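IroE-like serine hydrolase (PDB 3GFF) probably hydrolyses ester bonds, as a serine hydrolase of the esterase D family with an alpha/beta-hydrolase fold. Local coordinates at residues R26-A31 with I77-H82; P44-L49 with V140-S145; V150-L155 with Y165-T170. All blocks are in the same frame, centred on the assembly; numbering follows the deposited sequence.

Overall arrangement
All three contacts belong to one eight-stranded mixed sheet and its helical covering. Interactions 1 and 2 are adjacent, with centres about 10 Å apart: strands 77-81 and 43-48 are neighbours, and L48 N lies 2.7 Å from V79 O. Interaction 3 follows on the far side of strand 138-144, its centre about 9 Å from that of interaction 2, where L168 N comes within 2.8 Å of G143 O. Interactions 1 and 3 do not touch; their nearest atoms are about 8 Å apart. Strands 138-144 and 164-168 lead at their C-terminal ends to S145 and D169, which with H247 form a probable catalytic triad.

Interaction 1: R26-A31 with I77-H82; sequences REYVIA and IIVGIH
The antiparallel edge region of the central sheet is joined here to its parallel part, with strand 24-31 running against strand 77-81 at 159° and 4.7 Å between the segment axes. V29 and G80 form one hydrogen-bonded pair, exchanging N-H and carbonyl in both directions, and A31 and I78 form the next; I30-V79 between them and Y28-I81 beyond V29-G80 are non-hydrogen-bonded pairs. A31 N to I78 O is 2.8 Å. On the face shared by V29, A31 and I78, the CB atoms of A31 and I78 meet at 3.9 Å, and CG2 of V29 lies over the backbone of G80, 3.8 Å from its CA. The glycine brings no side chain against that methyl. F55 of helix 51-65 covers V29 and I78 on this face. Y28 and I81 point to the opposite face, towards L125 of helix 114-132. With CG between the backbone N and the carbonyl carbon (chi1 67°), the Y28 ring leads away from strand 77-81, while its CB stays 3.2 Å from G80 O. Past the strand end, H82 N bonds to E27 O at 3.1 Å. The H82 and V29 side chains cross at about a right angle, with H82 NE2 3.9 Å from V29 CG1. E27 itself is salt-bridged to R16, and R26 to D89 and E24. An antiparallel N-terminal hairpin added to a parallel core in this way is the usual beginning of the alpha/beta-hydrolase sheet.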
# COMPACT_ATOMS: atom_id res chain seq x y z
N ARG A 26 1.24 26.62 -12.29
CA ARG A 26 1.05 25.22 -12.05
C ARG A 26 1.93 24.77 -10.88
O ARG A 26 3.11 25.07 -10.86
CB ARG A 26 1.34 24.40 -13.33
CG ARG A 26 0.17 24.26 -14.29
CD ARG A 26 -1.03 23.73 -13.51
NE ARG A 26 -2.04 23.09 -14.33
CZ ARG A 26 -2.44 21.82 -14.23
NH1 ARG A 26 -2.00 21.00 -13.31
NH2 ARG A 26 -3.36 21.40 -15.06
N GLU A 27 1.34 24.07 -9.92
CA GLU A 27 2.07 23.53 -8.78
C GLU A 27 2.31 22.04 -8.91
O GLU A 27 1.53 21.29 -9.56
CB GLU A 27 1.34 23.83 -7.45
CG GLU A 27 1.35 25.30 -7.11
CD GLU A 27 0.58 25.64 -5.84
OE1 GLU A 27 -0.32 24.88 -5.42
OE2 GLU A 27 0.89 26.70 -5.27
N TYR A 28 3.42 21.62 -8.34
CA TYR A 28 3.79 20.23 -8.33
C TYR A 28 4.75 19.92 -7.19
O TYR A 28 5.36 20.83 -6.62
CB TYR A 28 4.36 19.81 -9.69
CG TYR A 28 5.68 20.43 -10.09
CD1 TYR A 28 5.72 21.63 -10.76
CD2 TYR A 28 6.87 19.78 -9.83
CE1 TYR A 28 6.92 22.17 -11.16
CE2 TYR A 28 8.07 20.31 -10.22
CZ TYR A 28 8.09 21.50 -10.91
OH TYR A 28 9.28 22.07 -11.28
N VAL A 29 4.88 18.64 -6.87
CA VAL A 29 5.75 18.16 -5.81
C VAL A 29 6.73 17.11 -6.36
O VAL A 29 6.39 16.34 -7.24
CB VAL A 29 4.93 17.53 -4.64
CG1 VAL A 29 4.30 18.60 -3.77
CG2 VAL A 29 3.87 16.55 -5.18
N ILE A 30 7.96 17.12 -5.85
CA ILE A 30 9.03 16.19 -6.25
C ILE A 30 9.53 15.41 -5.03
O ILE A 30 9.78 16.00 -4.01
CB ILE A 30 10.28 16.96 -6.76
CG1 ILE A 30 9.98 17.79 -8.00
CG2 ILE A 30 11.44 16.02 -7.05
CD1 ILE A 30 11.21 18.55 -8.51
N ALA A 31 9.67 14.09 -5.14
CA ALA A 31 10.28 13.25 -4.10
C ALA A 31 11.50 12.67 -4.80
O ALA A 31 11.38 12.09 -5.89
CB ALA A 31 9.33 12.12 -3.64
N ILE A 77 12.48 9.03 -9.33
CA ILE A 77 12.16 10.42 -9.04
C ILE A 77 10.63 10.44 -9.18
O ILE A 77 10.10 9.97 -10.18
CB ILE A 77 12.80 11.41 -10.07
CG1 ILE A 77 14.33 11.44 -9.90
CG2 ILE A 77 12.22 12.84 -9.93
CD1 ILE A 77 15.08 12.13 -11.01
N ILE A 78 9.93 10.88 -8.13
CA ILE A 78 8.47 10.93 -8.14
C ILE A 78 8.02 12.37 -8.33
O ILE A 78 8.45 13.26 -7.57
CB ILE A 78 7.86 10.41 -6.83
CG1 ILE A 78 8.53 9.08 -6.44
CG2 ILE A 78 6.34 10.20 -7.01
CD1 ILE A 78 8.05 8.51 -5.15
N VAL A 79 7.24 12.62 -9.39
CA VAL A 79 6.68 13.92 -9.66
C VAL A 79 5.15 13.86 -9.52
O VAL A 79 4.52 13.13 -10.25
CB VAL A 79 7.04 14.44 -11.06
CG1 VAL A 79 6.39 15.81 -11.30
CG2 VAL A 79 8.53 14.58 -11.17
N GLY A 80 4.59 14.58 -8.54
CA GLY A 80 3.13 14.68 -8.35
C GLY A 80 2.61 15.99 -8.94
O GLY A 80 3.08 17.08 -8.58
N ILE A 81 1.66 15.90 -9.86
CA ILE A 81 1.14 17.10 -10.52
C ILE A 81 -0.20 17.52 -9.91
O ILE A 81 -1.15 16.76 -9.88
CB ILE A 81 1.02 16.88 -12.07
CG1 ILE A 81 2.33 16.33 -12.62
CG2 ILE A 81 0.66 18.20 -12.83
CD1 ILE A 81 2.26 15.98 -14.08
N HIS A 82 -0.28 18.74 -9.40
CA HIS A 82 -1.54 19.17 -8.83
C HIS A 82 -2.45 19.66 -9.92
O HIS A 82 -1.98 20.11 -10.95
CB HIS A 82 -1.40 20.26 -7.79
CG HIS A 82 -0.58 19.86 -6.62
ND1 HIS A 82 -0.24 20.74 -5.63
CD2 HIS A 82 0.03 18.69 -6.33
CE1 HIS A 82 0.50 20.12 -4.73
NE2 HIS A 82 0.69 18.87 -5.14

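Interaction 2: P44-L49 with V140-S145; sequences PVVYLL and VLVGHS
V46, L48 and V142 mesh on one face of two parallel central strands, 43-48 and 138-144. V142 has CG1 anti to its backbone N (chi1 -179°), which leaves CG2 beside that N, where it meets V46 CG1 at 3.8 Å and L48 CD2 at 3.7 Å. The L48 chain lies side by side with V142, pointing the same way, and its CD2 comes to 3.6 Å from V142 CB. V46 and V140 run alongside each other in the same manner, CG2 to CB at 4.0 Å. On the opposite face L141 holds CG anti to its N (chi1 -178°); its CD1 sits 3.9 Å from L49 CG and also reaches Y47 CB. The Y47 ring leads away towards A126 and I129 of helix 114-132, with V140 O at its edge and in its plane. Between the strands, bonds alternate from V140 N to V45 O, Y47 N to V140 O, V142 N to Y47 O and L49 N to V142 O, each donor nearly along the C=O axis. A water lies 2.7 Å from L49 O and within bonding distance of V142 O. With backbone polar groups paired between the strands and aliphatic groups packed on both faces, the contact is buried and largely apolar; strand 138-144 then runs on to S145, the likely nucleophile.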
# COMPACT_ATOMS: atom_id res chain seq x y z
N PRO A 44 14.73 6.95 -13.32
CA PRO A 44 13.49 7.15 -14.06
C PRO A 44 12.61 8.15 -13.34
O PRO A 44 12.83 8.45 -12.17
CB PRO A 44 12.81 5.78 -14.02
CG PRO A 44 13.65 4.91 -13.15
CD PRO A 44 14.81 5.63 -12.67
N VAL A 45 11.59 8.64 -14.03
CA VAL A 45 10.70 9.61 -13.42
C VAL A 45 9.29 9.06 -13.50
O VAL A 45 8.81 8.71 -14.58
CB VAL A 45 10.76 10.99 -14.11
CG1 VAL A 45 9.86 12.04 -13.33
CG2 VAL A 45 12.21 11.47 -14.24
N VAL A 46 8.64 8.98 -12.34
CA VAL A 46 7.25 8.50 -12.27
C VAL A 46 6.40 9.73 -12.02
O VAL A 46 6.45 10.38 -10.97
CB VAL A 46 7.04 7.36 -11.21
CG1 VAL A 46 5.58 6.97 -11.13
CG2 VAL A 46 7.85 6.08 -11.59
N TYR A 47 5.63 10.09 -13.03
CA TYR A 47 4.70 11.24 -12.93
C TYR A 47 3.34 10.77 -12.44
O TYR A 47 2.73 9.93 -13.07
CB TYR A 47 4.54 11.90 -14.29
CG TYR A 47 5.74 12.70 -14.78
CD1 TYR A 47 6.77 12.08 -15.47
CD2 TYR A 47 5.81 14.08 -14.62
CE1 TYR A 47 7.82 12.78 -15.95
CE2 TYR A 47 6.87 14.80 -15.09
CZ TYR A 47 7.88 14.14 -15.76
OH TYR A 47 8.96 14.80 -16.26
N LEU A 48 2.88 11.31 -11.30
CA LEU A 48 1.58 10.95 -10.73
C LEU A 48 0.57 12.12 -10.93
O LEU A 48 0.83 13.24 -10.48
CB LEU A 48 1.70 10.66 -9.23
CG LEU A 48 2.81 9.71 -8.76
CD1 LEU A 48 2.83 9.71 -7.24
CD2 LEU A 48 2.63 8.23 -9.34
N LEU A 49 -0.54 11.83 -11.61
CA LEU A 49 -1.63 12.79 -11.77
C LEU A 49 -2.45 12.81 -10.48
O LEU A 49 -2.29 11.92 -9.64
CB LEU A 49 -2.51 12.41 -12.95
CG LEU A 49 -1.80 12.41 -14.31
CD1 LEU A 49 -2.79 12.13 -15.42
CD2 LEU A 49 -1.08 13.72 -14.54
N VAL A 140 7.39 7.34 -16.72
CA VAL A 140 6.16 6.59 -16.46
C VAL A 140 5.05 7.56 -16.07
O VAL A 140 5.29 8.47 -15.32
CB VAL A 140 6.40 5.54 -15.30
CG1 VAL A 140 5.09 4.79 -14.92
CG2 VAL A 140 7.51 4.56 -15.68
N LEU A 141 3.84 7.37 -16.60
CA LEU A 141 2.68 8.20 -16.25
C LEU A 141 1.70 7.30 -15.53
O LEU A 141 1.35 6.20 -16.04
CB LEU A 141 2.02 8.86 -17.49
CG LEU A 141 0.80 9.79 -17.27
CD1 LEU A 141 1.14 10.99 -16.38
CD2 LEU A 141 0.27 10.28 -18.62
N VAL A 142 1.26 7.75 -14.34
CA VAL A 142 0.27 7.06 -13.51
C VAL A 142 -1.02 7.93 -13.41
O VAL A 142 -1.00 9.04 -12.86
CB VAL A 142 0.81 6.71 -12.08
CG1 VAL A 142 -0.24 5.97 -11.23
CG2 VAL A 142 2.12 5.91 -12.16
N GLY A 143 -2.10 7.45 -14.00
CA GLY A 143 -3.37 8.15 -14.02
C GLY A 143 -4.46 7.25 -13.44
O GLY A 143 -4.54 6.07 -13.78
N HIS A 144 -5.26 7.82 -12.54
CA HIS A 144 -6.37 7.14 -11.90
C HIS A 144 -7.65 7.90 -12.20
O HIS A 144 -7.65 9.16 -12.20
CB HIS A 144 -6.12 7.12 -10.39
CG HIS A 144 -7.30 6.67 -9.59
ND1 HIS A 144 -8.08 7.56 -8.89
CD2 HIS A 144 -7.85 5.45 -9.40
CE1 HIS A 144 -9.04 6.89 -8.28
NE2 HIS A 144 -8.94 5.61 -8.59
N SER A 145 -8.74 7.17 -12.43
CA SER A 145 -10.05 7.75 -12.70
C SER A 145 -9.93 8.60 -13.94
O SER A 145 -9.43 8.12 -14.96
CB SER A 145 -10.55 8.55 -11.49
OG SER A 145 -11.93 8.92 -11.60
O HOH W 1 -2.53 9.27 -10.22

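Interaction 3: V150-L155 with Y165-T170; sequences VAMEAL and YLALDT
Helix 146-156 packs across strand 164-168, the segment axes 8.3 Å apart and their N-to-C directions at 141°, so that helix and strand run in broadly opposite senses. The backbones come nearest at A151 and Y165, whose CA atoms are 6.0 Å apart. Y165 has the largest share of the contact: CG is anti to the carbonyl carbon (chi1 -58°), and the ring lies against the helix with A151 O over one face, 3.7 Å above the plane and offset toward the rim. That oxygen accepts the helical bond from L155 N. A154 CB meets the far end of the ring, 3.3 Å from Y165 CE1 and 3.2 Å from Y165 OH, while L155 CD1 touches Y165 CE2 at 3.9 Å. Further along the strand, the selenomethionine M152 starts away from it; its chain bends at chi2 (-48°) and is extended at chi3, and CE lies 3.9 Å from A167 CB and 3.8 Å from T170 OG1. M152 CG also meets T170 CG2. Beyond the strand end, D169 is hydrogen-bonded to H247 and H216, consistent with the acid of a Ser-His-Asp triad. Strand 138-144, this helix and strand 164-168 make a beta-alpha-beta crossover; the turn from its first strand into the helix is the probable nucleophile elbow, as in alpha/beta-hydrolases.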
# COMPACT_ATOMS: atom_id res chain seq x y z
N VAL A 150 -5.99 10.55 -19.30
CA VAL A 150 -4.79 11.27 -19.74
C VAL A 150 -3.76 10.24 -20.25
O VAL A 150 -3.14 10.43 -21.31
CB VAL A 150 -4.17 12.10 -18.62
CG1 VAL A 150 -2.84 12.71 -19.08
CG2 VAL A 150 -5.14 13.16 -18.11
N ALA A 151 -3.58 9.16 -19.48
CA ALA A 151 -2.72 8.03 -19.88
C ALA A 151 -3.19 7.51 -21.23
O ALA A 151 -2.38 7.38 -22.14
CB ALA A 151 -2.75 6.91 -18.84
N MSE A 152 -4.49 7.26 -21.39
CA MSE A 152 -5.02 6.72 -22.66
C MSE A 152 -4.74 7.63 -23.83
O MSE A 152 -4.37 7.16 -24.89
CB MSE A 152 -6.54 6.46 -22.57
CG MSE A 152 -6.96 5.33 -21.61
SE MSE A 152 -5.92 3.67 -21.83
CE MSE A 152 -6.85 2.47 -20.71
N GLU A 153 -4.96 8.93 -23.64
CA GLU A 153 -4.75 9.93 -24.69
C GLU A 153 -3.25 10.10 -25.05
O GLU A 153 -2.88 10.22 -26.21
CB GLU A 153 -5.41 11.24 -24.26
CG GLU A 153 -5.47 12.32 -25.32
CD GLU A 153 -6.33 11.94 -26.52
OE1 GLU A 153 -6.94 10.83 -26.55
OE2 GLU A 153 -6.38 12.75 -27.43
N ALA A 154 -2.38 10.04 -24.06
CA ALA A 154 -0.94 10.08 -24.27
C ALA A 154 -0.57 8.90 -25.18
O ALA A 154 0.10 9.09 -26.19
CB ALA A 154 -0.18 10.01 -22.92
N LEU A 155 -1.06 7.70 -24.84
CA LEU A 155 -0.85 6.53 -25.67
C LEU A 155 -1.53 6.77 -27.02
O LEU A 155 -0.87 6.71 -28.05
CB LEU A 155 -1.35 5.24 -24.98
CG LEU A 155 -1.06 3.83 -25.57
CD1 LEU A 155 0.41 3.43 -25.48
CD2 LEU A 155 -1.93 2.73 -24.86
N TYR A 165 2.67 3.39 -19.06
CA TYR A 165 1.48 3.98 -18.49
C TYR A 165 0.77 3.02 -17.53
O TYR A 165 0.65 1.81 -17.78
CB TYR A 165 0.49 4.34 -19.60
CG TYR A 165 1.01 5.30 -20.66
CD1 TYR A 165 0.92 6.66 -20.46
CD2 TYR A 165 1.55 4.86 -21.85
CE1 TYR A 165 1.39 7.56 -21.39
CE2 TYR A 165 2.00 5.76 -22.83
CZ TYR A 165 1.91 7.11 -22.57
OH TYR A 165 2.33 8.08 -23.44
N LEU A 166 0.29 3.61 -16.45
CA LEU A 166 -0.51 2.95 -15.45
C LEU A 166 -1.84 3.64 -15.50
O LEU A 166 -1.92 4.83 -15.16
CB LEU A 166 0.10 3.01 -14.04
CG LEU A 166 0.98 1.80 -13.70
CD1 LEU A 166 2.27 1.83 -14.48
CD2 LEU A 166 1.22 1.70 -12.18
N ALA A 167 -2.87 2.91 -15.95
CA ALA A 167 -4.25 3.44 -16.05
C ALA A 167 -5.09 2.72 -15.00
O ALA A 167 -5.42 1.57 -15.15
CB ALA A 167 -4.79 3.23 -17.45
N LEU A 168 -5.38 3.42 -13.91
CA LEU A 168 -6.05 2.84 -12.73
C LEU A 168 -7.55 3.22 -12.69
O LEU A 168 -7.93 4.32 -12.33
CB LEU A 168 -5.31 3.28 -11.46
CG LEU A 168 -3.77 3.10 -11.49
CD1 LEU A 168 -3.06 3.63 -10.20
CD2 LEU A 168 -3.42 1.64 -11.80
N ASP A 169 -8.35 2.25 -13.08
CA ASP A 169 -9.80 2.34 -13.16
C ASP A 169 -10.22 3.53 -13.99
O ASP A 169 -10.98 4.37 -13.57
CB ASP A 169 -10.44 2.37 -11.79
CG ASP A 169 -11.74 1.60 -11.76
OD1 ASP A 169 -11.81 0.56 -12.45
OD2 ASP A 169 -12.66 2.02 -11.04
N THR A 170 -9.69 3.56 -15.20
CA THR A 170 -9.92 4.66 -16.16
C THR A 170 -11.41 4.96 -16.35
O THR A 170 -12.22 4.02 -16.51
CB THR A 170 -9.33 4.27 -17.52
OG1 THR A 170 -7.95 3.94 -17.33
CG2 THR A 170 -9.47 5.42 -18.57